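PDB 3BY8: sensor histidine kinase DcuS from Escherichia coli, which senses C4-dicarboxylates such as fumarate and malate through its periplasmic domain and activates the response regulator DcuR by phosphorylation. Local coordinates for residues K16-A21 with L107-P112; L56-V61 with V123-L128; G83-K88 with A97-F102; F102-L107 with G127-R132. One frame throughout, in Å; residues are numbered along the deposited sequence.

Contact 1. Residues K16-A21 with L107-P112; sequences KALAVA and LRVFTP. With LMR ((2S)-2-hydroxybutanedioic acid), chain B.
Val109 faces the helix from the strand and receives Leu18 and Ala17 on its CB and CG2. The CG of Leu18 comes within 3.8 Å of Val109 CB, the two side chains crossing obliquely, while the CB of Ala17 lies 3.7 Å from Val109 CG2. That methyl stands between the backbone N and the carbonyl carbon of its own residue, and from there it also meets the backbone N of Leu18. The CD2 branch of the leucine rests 3.9 Å from the carbonyl O of Phe110 and just reaches Thr111 CB.

One helical turn later, Ala21 takes up Thr111. Here the methyl does the touching: Thr111 CG2 lies 3.8 Å from Ala21 CB and 3.6 Å from Ala21 O. With OG1 anti to the backbone N (chi1 -161°), the threonine turns its hydroxyl to Glu94, with which it is hydrogen-bonded, and meets Ala21 through its methyl. The small side chains of Ala17 and Ala21 are consistent with the close approach of the two axes, 8.0 Å at an angle of 33°.

Arg108 and Phe110, on either side of Val109 in sequence, point away from the helix. Arg108 directs its guanidinium into the ligand pocket, where NH1 donates to the malate hydroxyl O2 at 2.9 Å, in the plane of the group, and NH2 adds a longer bond to the same oxygen; NE is held by a salt bridge to Asp85. One strand thus packs on helix 8-25 through one face and binds ligand through the other, the arrangement of a periplasmic Cache sensor domain, with its long N-terminal helix laid across the antiparallel sheet.

Contact 2. Residues L56-V61 with V123-L128; sequences LLFIVV and VVAIGL. With LMR ((2S)-2-hydroxybutanedioic acid), chain B.
Phe58 lies flat over the backbone of Gly127, whose N sits 3.3 Å above the centre of the ring and whose CA makes a CH-pi contact, 3.7 Å from the centroid. The opposite face carries the malate, its C3 over the ring centre. CG stands between the backbone N and the carbonyl carbon (chi1 72°), and the ring beyond it lies over the neighbouring strand; any side chain at Gly127 would run into it. An alanine in place of Phe58 would probably leave the malate methylene without its floor and open a gap above Gly127.

The backbones are joined as antiparallel strands. Val60 and Ala125 form a hydrogen-bonded pair, with Val60 N 2.8 Å from Ala125 O and a matching bond returned. Gly127 N donates to Phe58 O, and at the strand's start Leu57 N and, weakly, Phe58 N both turn to Gly127 O, a classic beta bulge at the edge of the Cache-domain sheet.

Apolar packing fills the face away from the ligand. Ile59 and Ile126 lie side by side, their CG1 atoms 3.9 Å apart, and Leu56 splits its methyls, CD1 to Ile126 CG2 and CD2 to Leu128 CD2, each at 3.6 Å. On the ligand face, Val60 CG2 lies 3.6 Å from malate O1A.

Contact 3. Residues G83-K88 with A97-F102; sequences GDDILK and AINRGF. With LMR ((2S)-2-hydroxybutanedioic acid), chain B.
Asp85 and Ala97 make the close part of this contact, their CB atoms 3.5 Å apart, with Asp85 OD2 lying equally near the alanine methyl. Asp85 CG stands between its backbone N and carbonyl carbon (chi1 43°), and from there the carboxylate crosses to Asn99. The amide ND2 gives a nearly straight hydrogen bond to OD1, 3.0 Å long at 164°; the acceptor lies in the amide plane, whereas the donor approaches from well above the carboxylate plane. The other oxygen, OD2, takes a salt bridge from Arg108 NE.

Towards solvent the packing gives way to water. One molecule accepts from both Asp84 N and Asn99 ND2, 2.9 Å from each, and bridges the turn to the strand where Gly83 passes the amide with no more than its CA. Asn99 OD1 meanwhile receives a weak bond from Arg100 N, just before the chain enters the malate site; there Gly101 N and Phe102 N donate to the ligand carboxylate, Phe102 N at 2.8 Å from O4A.

An alanine at Asp85 would probably leave the Arg108 guanidinium without its charged mate and Asn99 ND2 without its carboxylate acceptor. Through its salt bridge to Arg108, Asp85 is a second-shell residue of the malate site: its negative charge probably helps to position the arginine that binds the malate hydroxyl.

Contact 4. Residues F102-L107 with G127-R132; sequences FLAQAL and GLELSR. With LMR ((2S)-2-hydroxybutanedioic acid), chain B.
Leu107 holds CG anti to its backbone N (chi1 175°) and Leu128 holds CG anti to its carbonyl carbon (chi1 -66°), and the two side chains lie side by side, pointing the same way. Leu107 CD2 and Leu128 CD1 meet at 3.5 Å, tighter than usual for methyl carbons. They belong to the open end of the beta hairpin formed by strands 106-114 and 120-129 of the Cache domain, and helix 8-25 covers this pair, Leu13 and Ala17 touching Leu128 and Arg10 touching Leu107.

Their backbones form an antiparallel hydrogen-bonded pair: Leu107 N donates to Leu128 O at 2.8 Å and Leu128 N to Leu107 O at 2.7 Å. Ala106 and Glu129 follow as a non-hydrogen-bonded pair whose side chains diverge, and the Ala106 methyl sits 3.2 Å from Leu128 O.

Beyond Glu129, the N-cap residue of helix 130-138, the strand becomes helix. Ala104 CB touches Glu129 OE1, while further back on the same loop Leu103 N donates to malate O4B at 2.9 Å, linking the site to the sheet's end. Gln105 O receives Leu130 N, 3.0 Å away in an almost straight bond of 175°, and the same oxygen accepts from a water that in turn accepts from Ser131 N.

How the contacts relate
Contacts 1 and 2 are buried and lie near the centre of the chain; contact 3 is at the surface and contact 4 partly buried. Contact 1 is carbon packing of helix on sheet, and contact 2 pairs strand with strand. Contact 3 depends on charge, amide and water, whereas contact 4 mixes backbone pairing with the start of a helix. Strand 106-114 serves contacts 1 and 4, strand 120-129 contacts 2 and 4, and Arg108 N bonding to Ala97 O ties contact 1 to contact 3. All four include residues that touch the malate: contact 2 supplies apolar surface, contact 1 a guanidinium, and contacts 3 and 4 backbone N-H groups.

Contact 1. Residues K16-A21 with L107-P112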
# COMPACT_ATOMS: atom_id res chain seq x y z
N LYS A 16 -9.85 3.73 -7.13
CA LYS A 16 -9.81 2.28 -7.30
C LYS A 16 -8.71 1.72 -6.44
O LYS A 16 -8.90 0.70 -5.75
CB LYS A 16 -9.60 1.87 -8.75
CG LYS A 16 -10.85 2.05 -9.60
CD LYS A 16 -10.72 1.39 -10.96
CE LYS A 16 -9.64 2.04 -11.81
NZ LYS A 16 -9.61 1.44 -13.18
N ALA A 17 -7.55 2.38 -6.46
CA ALA A 17 -6.40 1.94 -5.66
C ALA A 17 -6.78 2.00 -4.17
O ALA A 17 -6.43 1.08 -3.41
CB ALA A 17 -5.22 2.83 -5.94
N LEU A 18 -7.49 3.05 -3.74
CA LEU A 18 -7.91 3.14 -2.35
C LEU A 18 -8.88 2.01 -1.97
O LEU A 18 -8.84 1.49 -0.86
CB LEU A 18 -8.53 4.50 -2.04
CG LEU A 18 -7.62 5.52 -1.36
CD1 LEU A 18 -8.40 6.82 -1.23
CD2 LEU A 18 -7.15 5.00 0.03
N ALA A 19 -9.75 1.61 -2.91
CA ALA A 19 -10.70 0.53 -2.63
C ALA A 19 -9.92 -0.76 -2.39
O ALA A 19 -10.23 -1.54 -1.48
CB ALA A 19 -11.66 0.38 -3.80
N VAL A 20 -8.89 -1.01 -3.19
CA VAL A 20 -8.04 -2.18 -2.97
C VAL A 20 -7.36 -2.09 -1.59
O VAL A 20 -7.36 -3.05 -0.83
CB VAL A 20 -6.96 -2.32 -4.08
CG1 VAL A 20 -6.01 -3.48 -3.81
CG2 VAL A 20 -7.66 -2.47 -5.46
N ALA A 21 -6.81 -0.91 -1.27
CA ALA A 21 -6.09 -0.76 -0.01
C ALA A 21 -7.01 -0.97 1.18
O ALA A 21 -6.65 -1.66 2.13
CB ALA A 21 -5.50 0.62 0.03
N LEU A 107 1.55 7.45 -8.42
CA LEU A 107 0.39 8.04 -7.77
C LEU A 107 0.18 6.99 -6.68
O LEU A 107 -0.01 5.80 -6.95
CB LEU A 107 -0.80 8.07 -8.72
CG LEU A 107 -2.09 8.56 -8.07
CD1 LEU A 107 -1.94 9.95 -7.52
CD2 LEU A 107 -3.20 8.52 -9.14
N ARG A 108 0.26 7.44 -5.43
CA ARG A 108 0.22 6.55 -4.29
C ARG A 108 -0.88 6.89 -3.31
O ARG A 108 -1.17 8.04 -3.05
CB ARG A 108 1.58 6.66 -3.59
CG ARG A 108 2.74 6.26 -4.51
CD ARG A 108 4.01 7.11 -4.32
NE ARG A 108 4.56 7.13 -2.96
CZ ARG A 108 5.57 6.39 -2.54
NH1 ARG A 108 6.20 5.53 -3.33
NH2 ARG A 108 6.03 6.59 -1.30
N VAL A 109 -1.51 5.84 -2.78
CA VAL A 109 -2.58 6.00 -1.81
C VAL A 109 -2.26 5.18 -0.56
O VAL A 109 -1.53 4.16 -0.59
CB VAL A 109 -3.98 5.58 -2.39
CG1 VAL A 109 -4.22 6.36 -3.70
CG2 VAL A 109 -4.09 4.07 -2.62
N PHE A 110 -2.86 5.63 0.54
CA PHE A 110 -2.55 5.03 1.85
C PHE A 110 -3.79 4.98 2.70
O PHE A 110 -4.56 5.94 2.73
CB PHE A 110 -1.53 5.92 2.62
CG PHE A 110 -0.23 6.13 1.91
CD1 PHE A 110 -0.14 7.07 0.87
CD2 PHE A 110 0.90 5.40 2.26
CE1 PHE A 110 1.08 7.26 0.19
CE2 PHE A 110 2.10 5.59 1.60
CZ PHE A 110 2.20 6.53 0.56
N THR A 111 -3.96 3.88 3.43
CA THR A 111 -5.08 3.78 4.36
C THR A 111 -4.62 3.01 5.62
O THR A 111 -3.79 2.11 5.54
CB THR A 111 -6.33 3.11 3.68
OG1 THR A 111 -7.50 3.42 4.44
CG2 THR A 111 -6.17 1.57 3.61
N PRO A 112 -5.16 3.37 6.79
CA PRO A 112 -4.75 2.68 8.02
C PRO A 112 -5.32 1.28 8.19
O PRO A 112 -6.41 0.99 7.66
CB PRO A 112 -5.17 3.64 9.14
CG PRO A 112 -6.30 4.43 8.54
CD PRO A 112 -6.00 4.55 7.06
C1 LMR B . 8.17 1.86 -0.48
O1A LMR B . 7.93 0.69 -0.40
O1B LMR B . 9.18 2.33 0.08
C2 LMR B . 7.46 2.63 -1.55
O2 LMR B . 8.02 4.01 -1.69
C3 LMR B . 7.31 1.85 -2.87
C4 LMR B . 8.61 1.99 -3.69
O4A LMR B . 9.62 1.39 -3.32
O4B LMR B . 8.64 2.77 -4.69

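Contact 2. Residues L56-V61 with V123-L128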
# COMPACT_ATOMS: atom_id res chain seq x y z
N LEU A 56 -1.67 -2.66 -10.59
CA LEU A 56 -1.01 -1.73 -9.71
C LEU A 56 0.51 -1.93 -9.70
O LEU A 56 1.04 -3.01 -9.96
CB LEU A 56 -1.58 -1.89 -8.29
CG LEU A 56 -3.10 -1.69 -8.19
CD1 LEU A 56 -3.60 -2.24 -6.85
CD2 LEU A 56 -3.46 -0.21 -8.35
N LEU A 57 1.23 -0.86 -9.35
CA LEU A 57 2.68 -0.91 -9.29
C LEU A 57 3.20 -1.60 -8.04
O LEU A 57 4.19 -2.31 -8.06
CB LEU A 57 3.24 0.52 -9.36
CG LEU A 57 4.77 0.63 -9.26
CD1 LEU A 57 5.43 0.15 -10.57
CD2 LEU A 57 5.17 2.09 -9.01
N PHE A 58 2.57 -1.33 -6.91
CA PHE A 58 3.01 -1.95 -5.68
C PHE A 58 1.92 -1.94 -4.61
O PHE A 58 1.05 -1.09 -4.62
CB PHE A 58 4.24 -1.23 -5.10
CG PHE A 58 3.95 0.15 -4.50
CD1 PHE A 58 3.43 0.29 -3.21
CD2 PHE A 58 4.29 1.31 -5.21
CE1 PHE A 58 3.25 1.57 -2.64
CE2 PHE A 58 4.12 2.59 -4.64
CZ PHE A 58 3.60 2.72 -3.36
N ILE A 59 1.99 -2.94 -3.73
CA ILE A 59 1.10 -3.01 -2.57
C ILE A 59 2.03 -3.31 -1.40
O ILE A 59 2.56 -4.42 -1.27
CB ILE A 59 0.03 -4.11 -2.69
CG1 ILE A 59 -0.94 -3.78 -3.83
CG2 ILE A 59 -0.72 -4.21 -1.35
CD1 ILE A 59 -2.11 -4.78 -3.93
N VAL A 60 2.27 -2.29 -0.58
CA VAL A 60 3.17 -2.39 0.55
C VAL A 60 2.43 -2.20 1.89
O VAL A 60 1.91 -1.14 2.18
CB VAL A 60 4.27 -1.30 0.42
CG1 VAL A 60 5.09 -1.17 1.70
CG2 VAL A 60 5.17 -1.67 -0.76
N VAL A 61 2.39 -3.26 2.69
CA VAL A 61 1.76 -3.22 4.01
C VAL A 61 2.87 -2.91 4.99
O VAL A 61 3.95 -3.48 4.88
CB VAL A 61 1.19 -4.59 4.36
CG1 VAL A 61 0.72 -4.63 5.81
CG2 VAL A 61 0.07 -4.89 3.43
N VAL A 123 -0.43 0.12 8.06
CA VAL A 123 -0.84 0.90 6.91
C VAL A 123 -0.77 0.04 5.65
O VAL A 123 0.08 -0.84 5.54
CB VAL A 123 0.14 2.09 6.71
CG1 VAL A 123 -0.18 2.85 5.41
CG2 VAL A 123 0.05 3.04 7.91
N VAL A 124 -1.71 0.25 4.74
CA VAL A 124 -1.62 -0.37 3.41
C VAL A 124 -1.34 0.81 2.46
O VAL A 124 -2.11 1.78 2.40
CB VAL A 124 -2.90 -1.07 2.93
CG1 VAL A 124 -2.64 -1.67 1.56
CG2 VAL A 124 -3.34 -2.16 3.90
N ALA A 125 -0.21 0.70 1.76
CA ALA A 125 0.24 1.69 0.78
C ALA A 125 0.17 1.06 -0.62
O ALA A 125 0.68 -0.05 -0.81
CB ALA A 125 1.69 2.11 1.09
N ILE A 126 -0.43 1.76 -1.59
CA ILE A 126 -0.54 1.21 -2.97
C ILE A 126 -0.14 2.27 -3.99
O ILE A 126 -0.50 3.44 -3.84
CB ILE A 126 -1.99 0.73 -3.25
CG1 ILE A 126 -2.30 -0.44 -2.32
CG2 ILE A 126 -2.16 0.34 -4.74
CD1 ILE A 126 -3.64 -1.15 -2.62
N GLY A 127 0.64 1.88 -4.99
CA GLY A 127 1.04 2.83 -6.01
C GLY A 127 0.60 2.41 -7.41
O GLY A 127 0.51 1.21 -7.71
N LEU A 128 0.34 3.43 -8.22
CA LEU A 128 -0.05 3.32 -9.63
C LEU A 128 1.08 4.05 -10.36
O LEU A 128 1.34 5.21 -10.07
CB LEU A 128 -1.34 4.13 -9.88
CG LEU A 128 -2.72 3.79 -9.28
CD1 LEU A 128 -3.54 5.04 -9.02
CD2 LEU A 128 -3.44 2.88 -10.25
C1 LMR B . 8.17 1.86 -0.48
O1A LMR B . 7.93 0.69 -0.40
O1B LMR B . 9.18 2.33 0.08
C2 LMR B . 7.46 2.63 -1.55
O2 LMR B . 8.02 4.01 -1.69
C3 LMR B . 7.31 1.85 -2.87
C4 LMR B . 8.61 1.99 -3.69
O4A LMR B . 9.62 1.39 -3.32
O4B LMR B . 8.64 2.77 -4.69

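Contact 3. Residues G83-K88 with A97-F102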
# COMPACT_ATOMS: atom_id res chain seq x y z
N GLY A 83 9.33 7.31 1.72
CA GLY A 83 8.35 8.27 1.25
C GLY A 83 7.64 8.93 2.41
O GLY A 83 7.06 8.22 3.26
N ASP A 84 7.66 10.26 2.46
CA ASP A 84 7.00 10.96 3.56
C ASP A 84 5.48 10.93 3.46
O ASP A 84 4.76 11.31 4.40
CB ASP A 84 7.50 12.40 3.65
CG ASP A 84 8.92 12.47 4.18
OD1 ASP A 84 9.37 11.50 4.84
OD2 ASP A 84 9.57 13.51 3.93
N ASP A 85 4.98 10.45 2.32
CA ASP A 85 3.54 10.39 2.15
C ASP A 85 2.84 9.36 3.01
O ASP A 85 1.63 9.43 3.16
CB ASP A 85 3.13 10.31 0.66
CG ASP A 85 3.98 9.34 -0.19
OD1 ASP A 85 5.13 8.99 0.13
OD2 ASP A 85 3.46 8.98 -1.27
N ILE A 86 3.60 8.46 3.63
CA ILE A 86 3.00 7.50 4.54
C ILE A 86 2.71 8.13 5.92
O ILE A 86 1.90 7.63 6.69
CB ILE A 86 3.92 6.27 4.77
CG1 ILE A 86 3.15 5.15 5.48
CG2 ILE A 86 5.17 6.67 5.59
CD1 ILE A 86 3.83 3.80 5.42
N LEU A 87 3.37 9.25 6.22
CA LEU A 87 3.22 9.82 7.55
C LEU A 87 1.79 10.15 7.98
O LEU A 87 1.40 9.82 9.10
CB LEU A 87 4.15 11.03 7.73
CG LEU A 87 5.63 10.66 7.59
CD1 LEU A 87 6.45 11.95 7.44
CD2 LEU A 87 6.08 9.84 8.78
N LYS A 88 0.99 10.77 7.11
CA LYS A 88 -0.39 11.05 7.49
C LYS A 88 -1.13 9.74 7.86
O LYS A 88 -1.91 9.71 8.81
CB LYS A 88 -1.13 11.75 6.35
CG LYS A 88 -0.87 13.24 6.24
CD LYS A 88 -1.68 13.88 5.11
CE LYS A 88 -3.17 13.71 5.31
NZ LYS A 88 -3.99 14.39 4.25
N ALA A 97 -0.76 10.88 -2.85
CA ALA A 97 0.39 11.71 -3.21
C ALA A 97 1.10 11.19 -4.44
O ALA A 97 0.88 10.07 -4.88
CB ALA A 97 1.40 11.72 -2.03
N ILE A 98 1.99 12.01 -5.00
CA ILE A 98 2.81 11.58 -6.12
C ILE A 98 4.24 11.53 -5.54
O ILE A 98 4.74 12.52 -4.98
CB ILE A 98 2.73 12.58 -7.30
CG1 ILE A 98 1.31 12.54 -7.86
CG2 ILE A 98 3.76 12.23 -8.35
CD1 ILE A 98 1.02 13.56 -8.94
N ASN A 99 4.89 10.38 -5.62
CA ASN A 99 6.22 10.25 -5.03
C ASN A 99 6.87 8.97 -5.53
O ASN A 99 6.37 8.31 -6.45
CB ASN A 99 6.07 10.18 -3.48
CG ASN A 99 7.33 10.59 -2.72
OD1 ASN A 99 8.32 11.02 -3.31
ND2 ASN A 99 7.28 10.44 -1.41
N ARG A 100 8.01 8.63 -4.94
CA ARG A 100 8.65 7.37 -5.29
C ARG A 100 9.56 6.94 -4.16
O ARG A 100 10.05 7.77 -3.39
CB ARG A 100 9.45 7.48 -6.58
CG ARG A 100 10.63 8.38 -6.54
CD ARG A 100 11.52 8.08 -7.74
NE ARG A 100 12.28 6.88 -7.48
CZ ARG A 100 12.83 6.10 -8.40
NH1 ARG A 100 12.71 6.39 -9.69
NH2 ARG A 100 13.49 5.01 -8.01
N GLY A 101 9.69 5.63 -4.03
CA GLY A 101 10.57 5.02 -3.07
C GLY A 101 11.70 4.44 -3.91
O GLY A 101 12.54 5.19 -4.41
N PHE A 102 11.69 3.12 -4.12
CA PHE A 102 12.69 2.47 -4.97
C PHE A 102 12.15 2.08 -6.34
O PHE A 102 12.93 1.76 -7.26
CB PHE A 102 13.25 1.24 -4.25
CG PHE A 102 14.03 1.60 -3.05
CD1 PHE A 102 15.33 2.09 -3.18
CD2 PHE A 102 13.45 1.57 -1.79
CE1 PHE A 102 16.03 2.55 -2.08
CE2 PHE A 102 14.15 2.02 -0.67
CZ PHE A 102 15.45 2.52 -0.82
C1 LMR B . 8.17 1.86 -0.48
O1A LMR B . 7.93 0.69 -0.40
O1B LMR B . 9.18 2.33 0.08
C2 LMR B . 7.46 2.63 -1.55
O2 LMR B . 8.02 4.01 -1.69
C3 LMR B . 7.31 1.85 -2.87
C4 LMR B . 8.61 1.99 -3.69
O4A LMR B . 9.62 1.39 -3.32
O4B LMR B . 8.64 2.77 -4.69
O HOH W 1 9.14 11.69 0.48

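Contact 4. Residues F102-L107 with G127-R132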
# COMPACT_ATOMS: atom_id res chain seq x y z
N PHE A 102 11.69 3.12 -4.12
CA PHE A 102 12.69 2.47 -4.97
C PHE A 102 12.15 2.08 -6.34
O PHE A 102 12.93 1.76 -7.26
CB PHE A 102 13.25 1.24 -4.25
CG PHE A 102 14.03 1.60 -3.05
CD1 PHE A 102 15.33 2.09 -3.18
CD2 PHE A 102 13.45 1.57 -1.79
CE1 PHE A 102 16.03 2.55 -2.08
CE2 PHE A 102 14.15 2.02 -0.67
CZ PHE A 102 15.45 2.52 -0.82
N LEU A 103 10.83 2.10 -6.50
CA LEU A 103 10.20 1.76 -7.76
C LEU A 103 10.00 3.02 -8.59
O LEU A 103 10.51 4.08 -8.22
CB LEU A 103 8.86 1.06 -7.50
CG LEU A 103 9.00 -0.19 -6.61
CD1 LEU A 103 7.61 -0.75 -6.31
CD2 LEU A 103 9.87 -1.25 -7.30
N ALA A 104 9.27 2.92 -9.70
CA ALA A 104 9.03 4.09 -10.54
C ALA A 104 8.17 5.12 -9.79
O ALA A 104 7.51 4.82 -8.79
CB ALA A 104 8.32 3.67 -11.81
N GLN A 105 8.21 6.35 -10.29
CA GLN A 105 7.40 7.45 -9.78
C GLN A 105 5.96 7.01 -9.92
O GLN A 105 5.55 6.41 -10.94
CB GLN A 105 7.68 8.69 -10.61
CG GLN A 105 9.08 9.21 -10.37
CD GLN A 105 9.34 10.46 -11.15
OE1 GLN A 105 10.33 11.16 -10.94
NE2 GLN A 105 8.43 10.75 -12.08
N ALA A 106 5.18 7.34 -8.90
CA ALA A 106 3.82 6.85 -8.82
C ALA A 106 2.82 7.72 -8.11
O ALA A 106 3.18 8.59 -7.33
CB ALA A 106 3.86 5.50 -8.09
N LEU A 107 1.55 7.45 -8.42
CA LEU A 107 0.39 8.04 -7.77
C LEU A 107 0.18 6.99 -6.68
O LEU A 107 -0.01 5.80 -6.95
CB LEU A 107 -0.80 8.07 -8.72
CG LEU A 107 -2.09 8.56 -8.07
CD1 LEU A 107 -1.94 9.95 -7.52
CD2 LEU A 107 -3.20 8.52 -9.14
N GLY A 127 0.64 1.88 -4.99
CA GLY A 127 1.04 2.83 -6.01
C GLY A 127 0.60 2.41 -7.41
O GLY A 127 0.51 1.21 -7.71
N LEU A 128 0.34 3.43 -8.22
CA LEU A 128 -0.05 3.32 -9.63
C LEU A 128 1.08 4.05 -10.36
O LEU A 128 1.34 5.21 -10.07
CB LEU A 128 -1.34 4.13 -9.88
CG LEU A 128 -2.72 3.79 -9.28
CD1 LEU A 128 -3.54 5.04 -9.02
CD2 LEU A 128 -3.44 2.88 -10.25
N GLU A 129 1.74 3.39 -11.30
CA GLU A 129 2.83 4.00 -12.05
C GLU A 129 2.36 5.29 -12.75
O GLU A 129 1.34 5.30 -13.45
CB GLU A 129 3.35 2.98 -13.07
CG GLU A 129 4.78 3.17 -13.50
CD GLU A 129 5.33 1.95 -14.23
OE1 GLU A 129 6.47 2.03 -14.74
OE2 GLU A 129 4.62 0.91 -14.28
N LEU A 130 3.07 6.40 -12.55
CA LEU A 130 2.67 7.66 -13.16
C LEU A 130 2.50 7.56 -14.68
O LEU A 130 1.56 8.13 -15.23
CB LEU A 130 3.68 8.78 -12.86
CG LEU A 130 3.44 9.73 -11.71
CD1 LEU A 130 4.36 10.95 -11.92
CD2 LEU A 130 1.98 10.16 -11.65
N SER A 131 3.43 6.87 -15.33
CA SER A 131 3.39 6.75 -16.78
C SER A 131 2.13 6.03 -17.23
O SER A 131 1.61 6.28 -18.33
CB SER A 131 4.64 6.02 -17.30
OG SER A 131 4.77 4.73 -16.74
N ARG A 132 1.61 5.15 -16.38
CA ARG A 132 0.39 4.44 -16.71
C ARG A 132 -0.79 5.38 -16.52
O ARG A 132 -1.81 5.25 -17.19
CB ARG A 132 0.27 3.17 -15.85
CG ARG A 132 1.53 2.32 -15.92
CD ARG A 132 1.36 0.96 -15.28
NE ARG A 132 0.72 0.01 -16.18
CZ ARG A 132 0.54 -1.28 -15.92
NH1 ARG A 132 0.96 -1.79 -14.76
NH2 ARG A 132 -0.03 -2.07 -16.82
C1 LMR B . 8.17 1.86 -0.48
O1A LMR B . 7.93 0.69 -0.40
O1B LMR B . 9.18 2.33 0.08
C2 LMR B . 7.46 2.63 -1.55
O2 LMR B . 8.02 4.01 -1.69
C3 LMR B . 7.31 1.85 -2.87
C4 LMR B . 8.61 1.99 -3.69
O4A LMR B . 9.62 1.39 -3.32
O4B LMR B . 8.64 2.77 -4.69
O HOH W 2 6.03 6.33 -13.72